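Local coordinates for alpha-catenin-like protein hmp-1 (Caenorhabditis elegans, PDB 5XA5), which binds beta-catenin and actin filaments, is a component of the cadherin-catenin complex of adherens junctions, and is required for cell migration and shape changes in body enclosure and elongation, at residues 183-187 and 210-214; 159-163 and 175-179; 153-157 and 251-255. All coordinates share one frame. Numbering follows the deposited sequence.

All three contacts lie in one antiparallel up-and-down bundle built from the C-terminal part of helix 117-165 and helices 169-196, 200-229 and 234-258, within the N-terminal vinculin-family region. Interaction 2 pairs the first two of these helices, interaction 1 the second and third, and interaction 3 brings the last back against the first. Interactions 1 and 3 are the nearest neighbours, their centres about 10 Å apart, and share an apolar interior: Leu186 CD1 is 3.8 Å from Val153 CG2, and Leu213 CD2 is 3.9 Å from Leu254 CD1. Interaction 2 is centred about 13 Å from the centre of interaction 3 and 14 Å from that of interaction 1; Leu179 CD1 reaches Val156 O at 3.6 Å.

Interaction 1: 183-187 and 210-214; sequences IEELD and RSALR
Arg214 lays its side chain over Ile183, CD lying 3.5 Å from Ile183 CG2, before its guanidinium meets two acids. Build both segments as regular helix, each the middle of a longer one, antiparallel at 166° with the axes 11.2 Å apart at closest approach. Ile183 faces Arg214 (CA to CA 7.7 Å) and Asp187 faces Arg210 (6.9 Å). The m, m, m rotamer of Arg214 folds the chain back toward 183-187, so that NH2 donates to Glu184 OE2 at 3.0 Å and NH1 makes a weak hydrogen bond to Asp187 OD1 at 3.2 Å. Glu184, whose CA-to-CB bond points away, gets there by an m, m bend. Asp187, with chi1 t, is the hub: Arg210 NH1 donates to this same OD1 at 2.7 Å, the shortest of the three salt bridges, and OD1 lies at the edge, near the plane, of both guanidiniums. Its other oxygen, OD2, pairs with Arg191 one turn further along the helix. On the bundle side of these charges the contact is apolar: Leu186 CD2 is 3.8 Å from Leu213 CD2, and Ile183 CD1 is 4.1 Å from Leu213 CD1. Ile183 and Leu186 also rest on helix 117-165, and Leu213 on helix 234-258. This is the second-to-third helix pair of a four-helix bundle, with 352 Å² buried. The fairly wide axis spacing leaves room for long side chains to bridge the helices, and the chemistry is split: an aliphatic interior bordered by a four-residue salt-bridge network in which buried Asp187 is balanced by several arginines.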
loop_
_atom_site.group_PDB
_atom_site.type_symbol
_atom_site.label_atom_id
_atom_site.label_comp_id
_atom_site.label_asym_id
_atom_site.label_seq_id
_atom_site.Cartn_x
_atom_site.Cartn_y
_atom_site.Cartn_z
ATOM N N ILE A 183 4.714 2.735 -19.910
ATOM C CA ILE A 183 5.538 3.703 -19.187
ATOM C C ILE A 183 4.694 4.884 -18.715
ATOM O O ILE A 183 4.919 5.396 -17.619
ATOM C CB ILE A 183 6.699 4.183 -20.056
ATOM C CG1 ILE A 183 7.716 3.048 -20.192
ATOM C CG2 ILE A 183 7.370 5.411 -19.454
ATOM C CD1 ILE A 183 8.911 3.372 -21.049
ATOM N N GLU A 184 3.716 5.304 -19.521
ATOM C CA GLU A 184 2.811 6.357 -19.075
ATOM C C GLU A 184 2.016 5.947 -17.829
ATOM O O GLU A 184 1.877 6.749 -16.905
ATOM C CB GLU A 184 1.850 6.757 -20.197
ATOM C CG GLU A 184 2.476 7.601 -21.295
ATOM C CD GLU A 184 2.733 9.043 -20.885
ATOM O OE1 GLU A 184 2.202 9.494 -19.844
ATOM O OE2 GLU A 184 3.460 9.734 -21.630
ATOM N N GLU A 185 1.516 4.711 -17.819
ATOM C CA GLU A 185 0.806 4.139 -16.671
ATOM C C GLU A 185 1.710 4.088 -15.441
ATOM O O GLU A 185 1.321 4.484 -14.338
ATOM C CB GLU A 185 0.306 2.728 -17.002
ATOM C CG GLU A 185 -1.148 2.603 -17.398
ATOM C CD GLU A 185 -1.403 1.426 -18.336
ATOM O OE1 GLU A 185 -0.451 0.663 -18.622
ATOM O OE2 GLU A 185 -2.559 1.259 -18.786
ATOM N N LEU A 186 2.925 3.590 -15.633
ATOM C CA LEU A 186 3.878 3.472 -14.535
ATOM C C LEU A 186 4.237 4.843 -14.002
ATOM O O LEU A 186 4.356 5.034 -12.798
ATOM C CB LEU A 186 5.138 2.740 -14.996
ATOM C CG LEU A 186 6.257 2.505 -13.983
ATOM C CD1 LEU A 186 5.804 1.611 -12.819
ATOM C CD2 LEU A 186 7.500 1.916 -14.653
ATOM N N ASP A 187 4.411 5.797 -14.910
ATOM C CA ASP A 187 4.809 7.149 -14.529
ATOM C C ASP A 187 3.799 7.768 -13.567
ATOM O O ASP A 187 4.185 8.384 -12.574
ATOM C CB ASP A 187 4.959 8.022 -15.778
ATOM C CG ASP A 187 5.568 9.368 -15.480
ATOM O OD1 ASP A 187 6.808 9.487 -15.572
ATOM O OD2 ASP A 187 4.812 10.306 -15.151
ATOM N N ARG A 210 12.527 7.711 -12.105
ATOM C CA ARG A 210 11.437 8.019 -13.031
ATOM C C ARG A 210 11.923 8.864 -14.213
ATOM O O ARG A 210 11.661 8.549 -15.378
ATOM C CB ARG A 210 10.286 8.743 -12.300
ATOM C CG ARG A 210 9.057 8.952 -13.172
ATOM C CD ARG A 210 8.272 10.207 -12.783
ATOM N NE ARG A 210 9.054 11.414 -13.045
ATOM C CZ ARG A 210 9.090 12.048 -14.214
ATOM N NH1 ARG A 210 8.383 11.598 -15.242
ATOM N NH2 ARG A 210 9.836 13.133 -14.360
ATOM N N SER A 211 12.647 9.929 -13.908
ATOM C CA SER A 211 13.158 10.809 -14.946
ATOM C C SER A 211 14.085 10.064 -15.904
ATOM O O SER A 211 14.013 10.261 -17.125
ATOM C CB SER A 211 13.884 11.989 -14.313
ATOM O OG SER A 211 12.992 12.725 -13.502
ATOM N N ALA A 212 14.945 9.217 -15.346
ATOM C CA ALA A 212 15.894 8.453 -16.162
ATOM C C ALA A 212 15.146 7.502 -17.091
ATOM O O ALA A 212 15.501 7.368 -18.263
ATOM C CB ALA A 212 16.862 7.689 -15.278
ATOM N N LEU A 213 14.121 6.826 -16.573
ATOM C CA LEU A 213 13.312 5.975 -17.433
ATOM C C LEU A 213 12.680 6.776 -18.571
ATOM O O LEU A 213 12.711 6.337 -19.724
ATOM C CB LEU A 213 12.219 5.255 -16.626
ATOM C CG LEU A 213 11.211 4.431 -17.439
ATOM C CD1 LEU A 213 11.911 3.324 -18.224
ATOM C CD2 LEU A 213 10.085 3.860 -16.566
ATOM N N ARG A 214 12.079 7.927 -18.259
ATOM C CA ARG A 214 11.413 8.716 -19.292
ATOM C C ARG A 214 12.367 9.203 -20.379
ATOM O O ARG A 214 11.993 9.299 -21.551
ATOM C CB ARG A 214 10.701 9.928 -18.678
ATOM C CG ARG A 214 9.559 9.584 -17.757
ATOM C CD ARG A 214 8.643 8.526 -18.340
ATOM N NE ARG A 214 8.051 8.901 -19.626
ATOM C CZ ARG A 214 6.874 9.507 -19.773
ATOM N NH1 ARG A 214 6.155 9.850 -18.709
ATOM N NH2 ARG A 214 6.422 9.786 -20.988
#

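Interaction 2: 159-163 and 175-179; sequences TAHQM and LYNLL
An antiparallel helix hairpin near one end of the four-helix bundle brings 159-163 of the long helix 117-165 against 175-179 of the next helix. Both segments are regular helix, crossing at -160° with axes 9.4 Å apart at closest approach; Met163 pairs with Leu175 (CA to CA 5.7 Å) and Thr159 with Leu179 (6.3 Å). Leu175, in the m, t rotamer, pushes CD1 to 3.5 Å from Gln162 O and 3.6 Å from Met163 N. Thr159 turns its carbons to the partner, CB lying 3.7 Å from Leu179 CD1 and CG2 3.7 Å from Leu175 O, while OG1 is hydrogen-bonded to Gln182 OE1. Met163 (t, t, p) runs across the gap: SD is 3.8 Å from Tyr176 CB and 5.0 Å from the centroid of the Tyr176 ring, an oblique Met-aromatic contact, and CE is 4.1 Å from Leu179 CD2. Met163 also touches Leu220 of helix 200-229, and Tyr176 stacks on Tyr221. Cohesion between these segments therefore comes from van der Waals and sulfur-aromatic contacts.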
loop_
_atom_site.group_PDB
_atom_site.type_symbol
_atom_site.label_atom_id
_atom_site.label_comp_id
_atom_site.label_asym_id
_atom_site.label_seq_id
_atom_site.Cartn_x
_atom_site.Cartn_y
_atom_site.Cartn_z
ATOM N N THR A 159 8.719 -5.804 -21.871
ATOM C CA THR A 159 8.437 -5.199 -23.161
ATOM C C THR A 159 9.701 -4.602 -23.772
ATOM O O THR A 159 9.960 -4.796 -24.964
ATOM C CB THR A 159 7.328 -4.139 -23.031
ATOM O OG1 THR A 159 6.158 -4.762 -22.486
ATOM C CG2 THR A 159 6.991 -3.555 -24.403
ATOM N N ALA A 160 10.504 -3.917 -22.958
ATOM C CA ALA A 160 11.784 -3.380 -23.437
ATOM C C ALA A 160 12.714 -4.492 -23.877
ATOM O O ALA A 160 13.449 -4.349 -24.863
ATOM C CB ALA A 160 12.449 -2.545 -22.373
ATOM N N HIS A 161 12.726 -5.596 -23.125
ATOM C CA HIS A 161 13.529 -6.750 -23.499
ATOM C C HIS A 161 13.159 -7.223 -24.903
ATOM O O HIS A 161 14.035 -7.462 -25.756
ATOM C CB HIS A 161 13.321 -7.893 -22.489
ATOM C CG HIS A 161 14.191 -9.098 -22.734
ATOM N ND1 HIS A 161 15.293 -9.374 -21.972
ATOM C CD2 HIS A 161 14.106 -10.084 -23.667
ATOM C CE1 HIS A 161 15.868 -10.492 -22.416
ATOM N NE2 HIS A 161 15.178 -10.923 -23.445
ATOM N N GLN A 162 11.852 -7.363 -25.133
ATOM C CA GLN A 162 11.375 -7.841 -26.418
ATOM C C GLN A 162 11.714 -6.849 -27.517
ATOM O O GLN A 162 12.040 -7.263 -28.637
ATOM C CB GLN A 162 9.864 -8.101 -26.360
ATOM C CG GLN A 162 9.529 -9.343 -25.570
ATOM C CD GLN A 162 8.037 -9.542 -25.412
ATOM O OE1 GLN A 162 7.274 -9.263 -26.331
ATOM N NE2 GLN A 162 7.621 -10.075 -24.266
ATOM N N MET A 163 11.665 -5.550 -27.191
ATOM C CA MET A 163 11.973 -4.538 -28.192
ATOM C C MET A 163 13.430 -4.646 -28.640
ATOM O O MET A 163 13.731 -4.591 -29.851
ATOM C CB MET A 163 11.657 -3.134 -27.659
ATOM C CG MET A 163 11.711 -2.079 -28.747
ATOM S SD MET A 163 11.176 -0.443 -28.204
ATOM C CE MET A 163 12.563 0.048 -27.178
ATOM N N LEU A 175 6.138 -2.929 -30.540
ATOM C CA LEU A 175 6.536 -3.048 -29.144
ATOM C C LEU A 175 6.707 -1.668 -28.510
ATOM O O LEU A 175 6.351 -1.492 -27.360
ATOM C CB LEU A 175 7.821 -3.870 -29.010
ATOM C CG LEU A 175 7.581 -5.359 -29.282
ATOM C CD1 LEU A 175 8.922 -6.043 -29.524
ATOM C CD2 LEU A 175 6.859 -6.005 -28.107
ATOM N N TYR A 176 7.209 -0.683 -29.251
ATOM C CA TYR A 176 7.352 0.625 -28.633
ATOM C C TYR A 176 5.967 1.238 -28.432
ATOM O O TYR A 176 5.749 1.933 -27.445
ATOM C CB TYR A 176 8.263 1.572 -29.436
ATOM C CG TYR A 176 8.564 2.843 -28.649
ATOM C CD1 TYR A 176 9.128 2.764 -27.380
ATOM C CD2 TYR A 176 8.286 4.109 -29.170
ATOM C CE1 TYR A 176 9.392 3.900 -26.634
ATOM C CE2 TYR A 176 8.565 5.270 -28.424
ATOM C CZ TYR A 176 9.117 5.146 -27.162
ATOM O OH TYR A 176 9.388 6.272 -26.400
ATOM N N ASN A 177 5.015 0.958 -29.321
ATOM C CA ASN A 177 3.647 1.426 -29.057
ATOM C C ASN A 177 3.116 0.911 -27.708
ATOM O O ASN A 177 2.460 1.637 -26.967
ATOM C CB ASN A 177 2.710 1.002 -30.185
ATOM C CG ASN A 177 2.664 2.016 -31.307
ATOM O OD1 ASN A 177 3.057 3.174 -31.132
ATOM N ND2 ASN A 177 2.197 1.584 -32.475
ATOM N N LEU A 178 3.421 -0.339 -27.386
ATOM C CA LEU A 178 3.016 -0.919 -26.108
ATOM C C LEU A 178 3.791 -0.259 -24.977
ATOM O O LEU A 178 3.221 0.125 -23.970
ATOM C CB LEU A 178 3.237 -2.442 -26.087
ATOM C CG LEU A 178 2.303 -3.313 -26.935
ATOM C CD1 LEU A 178 2.809 -4.765 -27.009
ATOM C CD2 LEU A 178 0.883 -3.275 -26.401
ATOM N N LEU A 179 5.095 -0.110 -25.161
ATOM C CA LEU A 179 5.940 0.469 -24.136
ATOM C C LEU A 179 5.517 1.894 -23.767
ATOM O O LEU A 179 5.566 2.272 -22.604
ATOM C CB LEU A 179 7.401 0.461 -24.612
ATOM C CG LEU A 179 8.451 0.609 -23.530
ATOM C CD1 LEU A 179 8.438 -0.593 -22.589
ATOM C CD2 LEU A 179 9.853 0.786 -24.128
#

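Interaction 3: 153-157 and 251-255; sequences VDEVR and LNALE
Two acids from different helices stand close here, Asp154 OD1 and Glu255 OE1 being 4.1 Å apart, with the Arg157 guanidinium salt-bridged to both. Both segments are regular helix, antiparallel at 170°, axes 10.3 Å apart at closest approach, with Val153 facing Leu251 (CA to CA 6.5 Å). Arg157 extends in t, t before turning at chi3 (m). Its NH1 forms a salt bridge to Asp154 OD1 at 2.5 Å within its own helix, while NH2 donates to Asn252 OD1 at 3.1 Å and, weakly, to Glu255 OE1 at 3.2 Å. Water 1 lies 2.8 Å from Asp154 OD1 and 2.7 Å from Glu255 OE2; water 2 accepts from Arg157 NE at 2.9 Å and donates to Asn252 OD1 at 3.0 Å. Deeper in, Leu251 (m, t) places CD2 3.8 Å from Val156 CG1 and 4.0 Å from Val153 CG1. Leu213 of helix 200-229 also packs on Leu251, and Leu186 of helix 169-196 on Val153. The contact joins the first and last helices of the four-helix bundle, closing its circuit. Across this seam, the Arg157 guanidinium and water 1 lie between the two carboxylates and offset their repulsion, beside an aliphatic interior.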
loop_
_atom_site.group_PDB
_atom_site.type_symbol
_atom_site.label_atom_id
_atom_site.label_comp_id
_atom_site.label_asym_id
_atom_site.label_seq_id
_atom_site.Cartn_x
_atom_site.Cartn_y
_atom_site.Cartn_z
ATOM N N VAL A 153 6.704 -2.302 -13.175
ATOM C CA VAL A 153 8.106 -2.155 -13.600
ATOM C C VAL A 153 8.577 -3.388 -14.367
ATOM O O VAL A 153 9.254 -3.267 -15.396
ATOM C CB VAL A 153 9.035 -1.931 -12.384
ATOM C CG1 VAL A 153 10.526 -1.848 -12.802
ATOM C CG2 VAL A 153 8.616 -0.683 -11.643
ATOM N N ASP A 154 8.230 -4.575 -13.878
ATOM C CA ASP A 154 8.627 -5.815 -14.539
ATOM C C ASP A 154 8.016 -5.937 -15.933
ATOM O O ASP A 154 8.618 -6.488 -16.853
ATOM C CB ASP A 154 8.192 -7.030 -13.712
ATOM C CG ASP A 154 8.934 -7.152 -12.397
ATOM O OD1 ASP A 154 10.054 -6.612 -12.274
ATOM O OD2 ASP A 154 8.395 -7.810 -11.481
ATOM N N GLU A 155 6.783 -5.459 -16.063
ATOM C CA GLU A 155 6.095 -5.505 -17.347
ATOM C C GLU A 155 6.820 -4.603 -18.345
ATOM O O GLU A 155 7.044 -4.996 -19.488
ATOM C CB GLU A 155 4.630 -5.062 -17.180
ATOM C CG GLU A 155 3.800 -5.151 -18.449
ATOM C CD GLU A 155 2.407 -4.574 -18.256
ATOM O OE1 GLU A 155 2.303 -3.434 -17.760
ATOM O OE2 GLU A 155 1.419 -5.261 -18.590
ATOM N N VAL A 156 7.180 -3.397 -17.905
ATOM C CA VAL A 156 7.957 -2.472 -18.746
ATOM C C VAL A 156 9.292 -3.117 -19.110
ATOM O O VAL A 156 9.739 -3.078 -20.258
ATOM C CB VAL A 156 8.189 -1.135 -18.043
ATOM C CG1 VAL A 156 9.204 -0.278 -18.787
ATOM C CG2 VAL A 156 6.865 -0.401 -17.929
ATOM N N ARG A 157 9.931 -3.750 -18.133
ATOM C CA ARG A 157 11.220 -4.392 -18.385
ATOM C C ARG A 157 11.121 -5.464 -19.471
ATOM O O ARG A 157 11.989 -5.560 -20.336
ATOM C CB ARG A 157 11.757 -4.997 -17.082
ATOM C CG ARG A 157 13.096 -5.693 -17.183
ATOM C CD ARG A 157 13.423 -6.367 -15.851
ATOM N NE ARG A 157 13.864 -5.385 -14.849
ATOM C CZ ARG A 157 13.239 -5.103 -13.712
ATOM N NH1 ARG A 157 12.108 -5.718 -13.372
ATOM N NH2 ARG A 157 13.762 -4.193 -12.907
ATOM N N LEU A 251 15.266 0.990 -14.472
ATOM C CA LEU A 251 14.213 0.086 -13.998
ATOM C C LEU A 251 14.643 -0.555 -12.687
ATOM O O LEU A 251 13.847 -0.626 -11.750
ATOM C CB LEU A 251 13.904 -0.984 -15.040
ATOM C CG LEU A 251 13.283 -0.419 -16.322
ATOM C CD1 LEU A 251 13.374 -1.444 -17.436
ATOM C CD2 LEU A 251 11.845 0.006 -16.099
ATOM N N ASN A 252 15.896 -1.005 -12.618
ATOM C CA ASN A 252 16.421 -1.545 -11.366
ATOM C C ASN A 252 16.392 -0.510 -10.250
ATOM O O ASN A 252 16.141 -0.843 -9.091
ATOM C CB ASN A 252 17.847 -2.064 -11.548
ATOM C CG ASN A 252 17.902 -3.253 -12.462
ATOM O OD1 ASN A 252 16.875 -3.844 -12.784
ATOM N ND2 ASN A 252 19.104 -3.617 -12.889
ATOM N N ALA A 253 16.667 0.742 -10.599
ATOM C CA ALA A 253 16.626 1.819 -9.609
ATOM C C ALA A 253 15.215 2.036 -9.053
ATOM O O ALA A 253 15.041 2.198 -7.835
ATOM C CB ALA A 253 17.177 3.105 -10.215
ATOM N N LEU A 254 14.207 2.032 -9.927
ATOM C CA LEU A 254 12.824 2.145 -9.474
ATOM C C LEU A 254 12.488 1.024 -8.508
ATOM O O LEU A 254 11.928 1.256 -7.439
ATOM C CB LEU A 254 11.842 2.113 -10.650
ATOM C CG LEU A 254 11.764 3.340 -11.563
ATOM C CD1 LEU A 254 10.953 3.040 -12.823
ATOM C CD2 LEU A 254 11.161 4.522 -10.857
ATOM N N GLU A 255 12.815 -0.204 -8.891
ATOM C CA GLU A 255 12.509 -1.349 -8.038
ATOM C C GLU A 255 13.245 -1.274 -6.700
ATOM O O GLU A 255 12.649 -1.516 -5.655
ATOM C CB GLU A 255 12.870 -2.656 -8.755
ATOM C CG GLU A 255 12.485 -3.915 -7.981
ATOM C CD GLU A 255 12.590 -5.182 -8.823
ATOM O OE1 GLU A 255 13.101 -5.110 -9.963
ATOM O OE2 GLU A 255 12.159 -6.254 -8.342
HETATM O O HOH W 1 10.738 -7.905 -9.902
HETATM O O HOH W 2 16.239 -3.846 -15.677
#